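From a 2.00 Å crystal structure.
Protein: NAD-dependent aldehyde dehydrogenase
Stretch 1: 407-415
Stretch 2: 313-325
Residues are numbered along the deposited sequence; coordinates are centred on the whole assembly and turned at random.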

ATOM      1  N   VAL A 407      -1.957 -40.436   7.741  1.00 11.94           N
ATOM      2  CA  VAL A 407      -0.735 -41.135   8.092  1.00 12.09           C
ATOM      3  C   VAL A 407       0.322 -40.118   8.524  1.00 12.42           C
ATOM      4  O   VAL A 407       0.807 -39.328   7.699  1.00 11.92           O
ATOM      5  CB  VAL A 407      -0.186 -41.920   6.870  1.00 12.76           C
ATOM      6  CG1 VAL A 407       1.213 -42.619   7.214  1.00 10.62           C
ATOM      7  CG2 VAL A 407      -1.235 -42.898   6.343  1.00 12.58           C
ATOM      8  N   LEU A 408       0.682 -40.154   9.803  1.00 12.59           N
ATOM      9  CA  LEU A 408       1.725 -39.287  10.357  1.00 12.11           C
ATOM     10  C   LEU A 408       3.090 -39.955  10.421  1.00 12.97           C
ATOM     11  O   LEU A 408       3.191 -41.119  10.839  1.00 13.20           O
ATOM     12  CB  LEU A 408       1.334 -38.896  11.770  1.00 12.86           C
ATOM     13  CG  LEU A 408       2.201 -37.860  12.499  1.00 12.18           C
ATOM     14  CD1 LEU A 408       2.133 -36.475  11.814  1.00 10.15           C
ATOM     15  CD2 LEU A 408       1.735 -37.782  13.941  1.00 13.02           C
ATOM     16  N   SER A 409       4.126 -39.219  10.009  1.00 12.19           N
ATOM     17  CA  SER A 409       5.519 -39.625  10.178  1.00 12.57           C
ATOM     18  C   SER A 409       6.171 -38.764  11.256  1.00 12.77           C
ATOM     19  O   SER A 409       6.187 -37.519  11.151  1.00 11.37           O
ATOM     20  CB  SER A 409       6.302 -39.494   8.875  1.00 12.01           C
ATOM     21  OG  SER A 409       5.827 -40.435   7.932  1.00 12.52           O
ATOM     22  N   THR A 410       6.678 -39.433  12.295  1.00 12.75           N
ATOM     23  CA  THR A 410       7.322 -38.760  13.427  1.00 13.42           C
ATOM     24  C   THR A 410       8.842 -38.925  13.384  1.00 14.26           C
ATOM     25  O   THR A 410       9.367 -40.048  13.187  1.00 14.18           O
ATOM     26  CB  THR A 410       6.773 -39.294  14.782  1.00 14.06           C
ATOM     27  OG1 THR A 410       5.344 -39.291  14.743  1.00 14.73           O
ATOM     28  CG2 THR A 410       7.241 -38.429  15.961  1.00 13.60           C
ATOM     29  N   LEU A 411       9.537 -37.794  13.525  1.00 14.62           N
ATOM     30  CA  LEU A 411      10.989 -37.727  13.629  1.00 16.35           C
ATOM     31  C   LEU A 411      11.330 -36.827  14.829  1.00 16.86           C
ATOM     32  O   LEU A 411      10.561 -35.908  15.162  1.00 16.26           O
ATOM     33  CB  LEU A 411      11.597 -37.123  12.353  1.00 16.68           C
ATOM     34  CG  LEU A 411      11.385 -37.750  10.973  1.00 20.34           C
ATOM     35  CD1 LEU A 411      10.067 -37.304  10.285  1.00 23.06           C
ATOM     36  CD2 LEU A 411      12.583 -37.429  10.084  1.00 23.07           C
ATOM     37  N   THR A 412      12.456 -37.085  15.494  1.00 16.87           N
ATOM     38  CA  THR A 412      12.839 -36.281  16.660  1.00 16.96           C
ATOM     39  C   THR A 412      14.006 -35.369  16.299  1.00 16.61           C
ATOM     40  O   THR A 412      14.721 -35.615  15.327  1.00 17.50           O
ATOM     41  CB  THR A 412      13.257 -37.163  17.910  1.00 17.87           C
ATOM     42  OG1 THR A 412      14.375 -37.982  17.554  1.00 18.32           O
ATOM     43  CG2 THR A 412      12.128 -38.073  18.370  1.00 17.71           C
ATOM     44  N   PHE A 413      14.206 -34.311  17.083  1.00 15.65           N
ATOM     45  CA  PHE A 413      15.353 -33.443  16.889  1.00 15.38           C
ATOM     46  C   PHE A 413      15.798 -32.957  18.258  1.00 15.45           C
ATOM     47  O   PHE A 413      15.048 -33.027  19.225  1.00 15.16           O
ATOM     48  CB  PHE A 413      14.999 -32.243  15.987  1.00 14.01           C
ATOM     49  CG  PHE A 413      14.033 -31.271  16.624  1.00 14.00           C
ATOM     50  CD1 PHE A 413      14.499 -30.214  17.387  1.00 12.93           C
ATOM     51  CD2 PHE A 413      12.655 -31.418  16.459  1.00 12.65           C
ATOM     52  CE1 PHE A 413      13.621 -29.313  17.986  1.00 10.52           C
ATOM     53  CE2 PHE A 413      11.768 -30.529  17.052  1.00 12.81           C
ATOM     54  CZ  PHE A 413      12.246 -29.472  17.829  1.00 11.06           C
ATOM     55  N   LYS A 414      17.022 -32.458  18.335  1.00 16.56           N
ATOM     56  CA  LYS A 414      17.533 -31.896  19.589  1.00 17.55           C
ATOM     57  C   LYS A 414      17.518 -30.370  19.612  1.00 16.59           C
ATOM     58  O   LYS A 414      17.174 -29.788  20.641  1.00 16.02           O
ATOM     59  CB  LYS A 414      18.929 -32.452  19.878  1.00 18.67           C
ATOM     60  CG  LYS A 414      19.413 -32.288  21.335  1.00 25.06           C
ATOM     61  CD  LYS A 414      20.071 -33.605  21.864  1.00 30.08           C
ATOM     62  CE  LYS A 414      20.890 -34.317  20.758  1.00 31.65           C
ATOM     63  NZ  LYS A 414      20.630 -35.803  20.690  1.00 34.15           N
ATOM     64  N   THR A 415      17.878 -29.715  18.500  1.00 15.93           N
ATOM     65  CA  THR A 415      18.027 -28.235  18.521  1.00 16.28           C
ATOM     66  C   THR A 415      17.138 -27.527  17.503  1.00 15.69           C
ATOM     67  O   THR A 415      16.753 -28.107  16.503  1.00 15.48           O
ATOM     68  CB  THR A 415      19.485 -27.802  18.222  1.00 16.11           C
ATOM     69  OG1 THR A 415      19.778 -28.113  16.854  1.00 17.32           O
ATOM     70  CG2 THR A 415      20.483 -28.523  19.147  1.00 17.34           C
TER
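Stretch 2 (313-325) QEGIRDALMERLL

Stretch 2 begins extended at Gln 313, turns through Glu 314 to Ile 316, the N-cap, and then runs as a helix from Arg 317 to Leu 325. The helix lies nearly antiparallel to strand 407-413, at 161°, with a closest axial approach of 11.1 Å.

Backbone pairing anchors one end. Gln 313 forms a parallel bridge with Phe 413, their CA atoms 5.0 Å apart; Glu 314 N donates to Phe 413 O at 3.0 Å, and Gln 313 CA makes a CA-H...O contact with the same oxygen, Phe 413 O, at 3.3 Å.

Packing carries the contact along the strand. Phe 413, at chi1 68° (p), lays a ring face over Gln 313 CA, and its CZ comes within 3.6 Å of Gln 313 CB. Leu 408, Thr 410 and Thr 412, alternate residues of the strand, point toward the helix. Thr 412 CG2 meets Arg 317 CG at 3.7 Å, Thr 410 OG1 lies 3.5 Å from CE of selenomethionine Met 321, and Leu 408 CD2 touches Leu 324 CD2 at 3.6 Å. As the strand steps back by two, the helix advances by three or four, about one turn.

Charge closes the exposed edge: Lys 414 NZ reaches Glu 314 OE1 at 3.1 Å in a salt bridge, with a weak second bond from Lys 414 NZ to Glu 314 OE2 at 3.3 Å.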

ATOM      1  N   GLN A 313      10.871 -32.312  19.617  1.00 14.49           N
ATOM      2  CA  GLN A 313      12.079 -32.201  20.419  1.00 15.52           C
ATOM      3  C   GLN A 313      12.161 -33.395  21.366  1.00 15.95           C
ATOM      4  O   GLN A 313      11.152 -33.826  21.950  1.00 15.65           O
ATOM      5  CB  GLN A 313      12.152 -30.865  21.165  1.00 14.94           C
ATOM      6  CG  GLN A 313      13.593 -30.457  21.544  1.00 16.03           C
ATOM      7  CD  GLN A 313      13.755 -28.959  21.814  1.00 17.05           C
ATOM      8  OE1 GLN A 313      14.822 -28.378  21.526  1.00 19.68           O
ATOM      9  NE2 GLN A 313      12.710 -28.323  22.359  1.00 14.65           N
ATOM     10  N   GLU A 314      13.370 -33.935  21.483  1.00 17.63           N
ATOM     11  CA  GLU A 314      13.618 -35.194  22.184  1.00 19.43           C
ATOM     12  C   GLU A 314      12.958 -35.297  23.544  1.00 19.49           C
ATOM     13  O   GLU A 314      12.276 -36.284  23.831  1.00 19.84           O
ATOM     14  CB  GLU A 314      15.117 -35.418  22.344  1.00 20.56           C
ATOM     15  CG  GLU A 314      15.733 -35.990  21.116  1.00 23.12           C
ATOM     16  CD  GLU A 314      17.200 -36.320  21.306  1.00 27.58           C
ATOM     17  OE1 GLU A 314      17.753 -36.917  20.376  1.00 27.82           O
ATOM     18  OE2 GLU A 314      17.786 -35.990  22.371  1.00 30.14           O
ATOM     19  N   GLY A 315      13.129 -34.255  24.349  1.00 19.42           N
ATOM     20  CA  GLY A 315      12.629 -34.229  25.724  1.00 20.02           C
ATOM     21  C   GLY A 315      11.140 -34.420  25.914  1.00 20.12           C
ATOM     22  O   GLY A 315      10.701 -34.880  26.965  1.00 19.70           O
ATOM     23  N   ILE A 316      10.346 -34.080  24.900  1.00 19.86           N
ATOM     24  CA  ILE A 316       8.896 -34.162  25.071  1.00 19.83           C
ATOM     25  C   ILE A 316       8.260 -35.169  24.149  1.00 18.87           C
ATOM     26  O   ILE A 316       7.039 -35.266  24.099  1.00 19.30           O
ATOM     27  CB  ILE A 316       8.201 -32.806  24.879  1.00 19.93           C
ATOM     28  CG1 ILE A 316       8.502 -32.269  23.475  1.00 20.79           C
ATOM     29  CG2 ILE A 316       8.602 -31.845  25.996  1.00 21.36           C
ATOM     30  CD1 ILE A 316       7.389 -31.488  22.884  1.00 24.84           C
ATOM     31  N   ARG A 317       9.090 -35.922  23.439  1.00 18.63           N
ATOM     32  CA  ARG A 317       8.615 -36.919  22.513  1.00 18.26           C
ATOM     33  C   ARG A 317       7.602 -37.840  23.169  1.00 17.99           C
ATOM     34  O   ARG A 317       6.521 -37.999  22.640  1.00 17.21           O
ATOM     35  CB  ARG A 317       9.779 -37.725  21.922  1.00 19.03           C
ATOM     36  CG  ARG A 317       9.372 -38.713  20.811  1.00 20.31           C
ATOM     37  CD  ARG A 317       9.183 -40.123  21.350  1.00 24.81           C
ATOM     38  NE  ARG A 317       8.883 -41.086  20.288  1.00 28.42           N
ATOM     39  CZ  ARG A 317       8.169 -42.202  20.451  1.00 29.07           C
ATOM     40  NH1 ARG A 317       7.660 -42.517  21.637  1.00 30.78           N
ATOM     41  NH2 ARG A 317       7.964 -43.015  19.421  1.00 28.93           N
ATOM     42  N   ASP A 318       7.941 -38.428  24.322  1.00 17.89           N
ATOM     43  CA  ASP A 318       7.070 -39.437  24.929  1.00 17.86           C
ATOM     44  C   ASP A 318       5.794 -38.813  25.471  1.00 16.85           C
ATOM     45  O   ASP A 318       4.710 -39.370  25.303  1.00 16.18           O
ATOM     46  CB  ASP A 318       7.803 -40.217  26.034  1.00 19.10           C
ATOM     47  CG  ASP A 318       8.901 -41.116  25.487  1.00 21.33           C
ATOM     48  OD1 ASP A 318       8.763 -41.639  24.366  1.00 23.49           O
ATOM     49  OD2 ASP A 318       9.914 -41.305  26.186  1.00 25.38           O
ATOM     50  N   ALA A 319       5.902 -37.640  26.093  1.00 15.83           N
ATOM     51  CA  ALA A 319       4.710 -37.010  26.642  1.00 16.04           C
ATOM     52  C   ALA A 319       3.728 -36.612  25.530  1.00 15.73           C
ATOM     53  O   ALA A 319       2.504 -36.700  25.710  1.00 15.76           O
ATOM     54  CB  ALA A 319       5.069 -35.810  27.516  1.00 16.95           C
ATOM     55  N   LEU A 320       4.270 -36.208  24.380  1.00 14.79           N
ATOM     56  CA  LEU A 320       3.432 -35.730  23.275  1.00 14.61           C
ATOM     57  C   LEU A 320       2.768 -36.930  22.605  1.00 14.40           C
ATOM     58  O   LEU A 320       1.572 -36.908  22.380  1.00 13.38           O
ATOM     59  CB  LEU A 320       4.238 -34.919  22.250  1.00 13.74           C
ATOM     60  CG  LEU A 320       3.427 -34.278  21.114  1.00 14.14           C
ATOM     61  CD1 LEU A 320       2.696 -33.011  21.624  1.00 16.54           C
ATOM     62  CD2 LEU A 320       4.352 -33.903  19.989  1.00 13.21           C
HETATM   63  N   MSE A 321       3.553 -37.966  22.319  1.00 15.28           N
HETATM   64  CA  MSE A 321       3.052 -39.215  21.721  1.00 17.37           C
HETATM   65  C   MSE A 321       1.915 -39.845  22.527  1.00 17.70           C
HETATM   66  O   MSE A 321       0.901 -40.237  21.966  1.00 16.54           O
HETATM   67  CB  MSE A 321       4.202 -40.220  21.536  1.00 18.51           C
HETATM   68  CG  MSE A 321       3.865 -41.425  20.666  1.00 23.92           C
HETATM   69 SE   MSE A 321       3.176 -40.891  18.853  1.00 42.20          SE
HETATM   70  CE  MSE A 321       4.871 -40.378  18.020  1.00 35.34           C
ATOM     71  N   GLU A 322       2.090 -39.928  23.846  1.00 18.70           N
ATOM     72  CA  GLU A 322       1.050 -40.455  24.757  1.00 20.25           C
ATOM     73  C   GLU A 322      -0.284 -39.689  24.609  1.00 19.18           C
ATOM     74  O   GLU A 322      -1.367 -40.280  24.590  1.00 18.80           O
ATOM     75  CB  GLU A 322       1.586 -40.363  26.197  1.00 21.51           C
ATOM     76  CG  GLU A 322       0.904 -41.196  27.249  1.00 27.94           C
ATOM     77  CD  GLU A 322       1.639 -41.080  28.605  1.00 36.56           C
ATOM     78  OE1 GLU A 322       2.844 -41.447  28.678  1.00 38.73           O
ATOM     79  OE2 GLU A 322       1.016 -40.608  29.591  1.00 39.67           O
ATOM     80  N   ARG A 323      -0.204 -38.366  24.510  1.00 18.57           N
ATOM     81  CA  ARG A 323      -1.405 -37.531  24.343  1.00 18.25           C
ATOM     82  C   ARG A 323      -2.005 -37.683  22.934  1.00 16.73           C
ATOM     83  O   ARG A 323      -3.228 -37.801  22.777  1.00 16.05           O
ATOM     84  CB  ARG A 323      -1.078 -36.069  24.668  1.00 19.42           C
ATOM     85  CG  ARG A 323      -1.141 -35.804  26.175  1.00 24.35           C
ATOM     86  CD  ARG A 323      -0.342 -34.597  26.664  1.00 32.30           C
ATOM     87  NE  ARG A 323       0.105 -34.914  28.026  1.00 39.44           N
ATOM     88  CZ  ARG A 323       0.631 -34.064  28.901  1.00 41.53           C
ATOM     89  NH1 ARG A 323       0.792 -32.784  28.599  1.00 41.75           N
ATOM     90  NH2 ARG A 323       0.990 -34.506  30.101  1.00 42.47           N
ATOM     91  N   LEU A 324      -1.132 -37.704  21.930  1.00 15.29           N
ATOM     92  CA  LEU A 324      -1.550 -37.868  20.532  1.00 14.85           C
ATOM     93  C   LEU A 324      -2.253 -39.209  20.304  1.00 15.34           C
ATOM     94  O   LEU A 324      -3.293 -39.269  19.668  1.00 14.32           O
ATOM     95  CB  LEU A 324      -0.356 -37.755  19.607  1.00 14.54           C
ATOM     96  CG  LEU A 324      -0.665 -38.101  18.143  1.00 13.90           C
ATOM     97  CD1 LEU A 324      -1.679 -37.102  17.529  1.00 13.87           C
ATOM     98  CD2 LEU A 324       0.604 -38.143  17.359  1.00 14.52           C
ATOM     99  N   LEU A 325      -1.691 -40.282  20.854  1.00 15.13           N
ATOM    100  CA  LEU A 325      -2.293 -41.602  20.687  1.00 16.07           C
ATOM    101  C   LEU A 325      -3.613 -41.745  21.424  1.00 15.72           C
ATOM    102  O   LEU A 325      -4.537 -42.405  20.937  1.00 15.63           O
ATOM    103  CB  LEU A 325      -1.312 -42.708  21.077  1.00 16.13           C
ATOM    104  CG  LEU A 325      -0.067 -42.807  20.202  1.00 16.68           C
ATOM    105  CD1 LEU A 325       0.880 -43.820  20.856  1.00 19.07           C
ATOM    106  CD2 LEU A 325      -0.380 -43.223  18.764  1.00 18.36           C
TER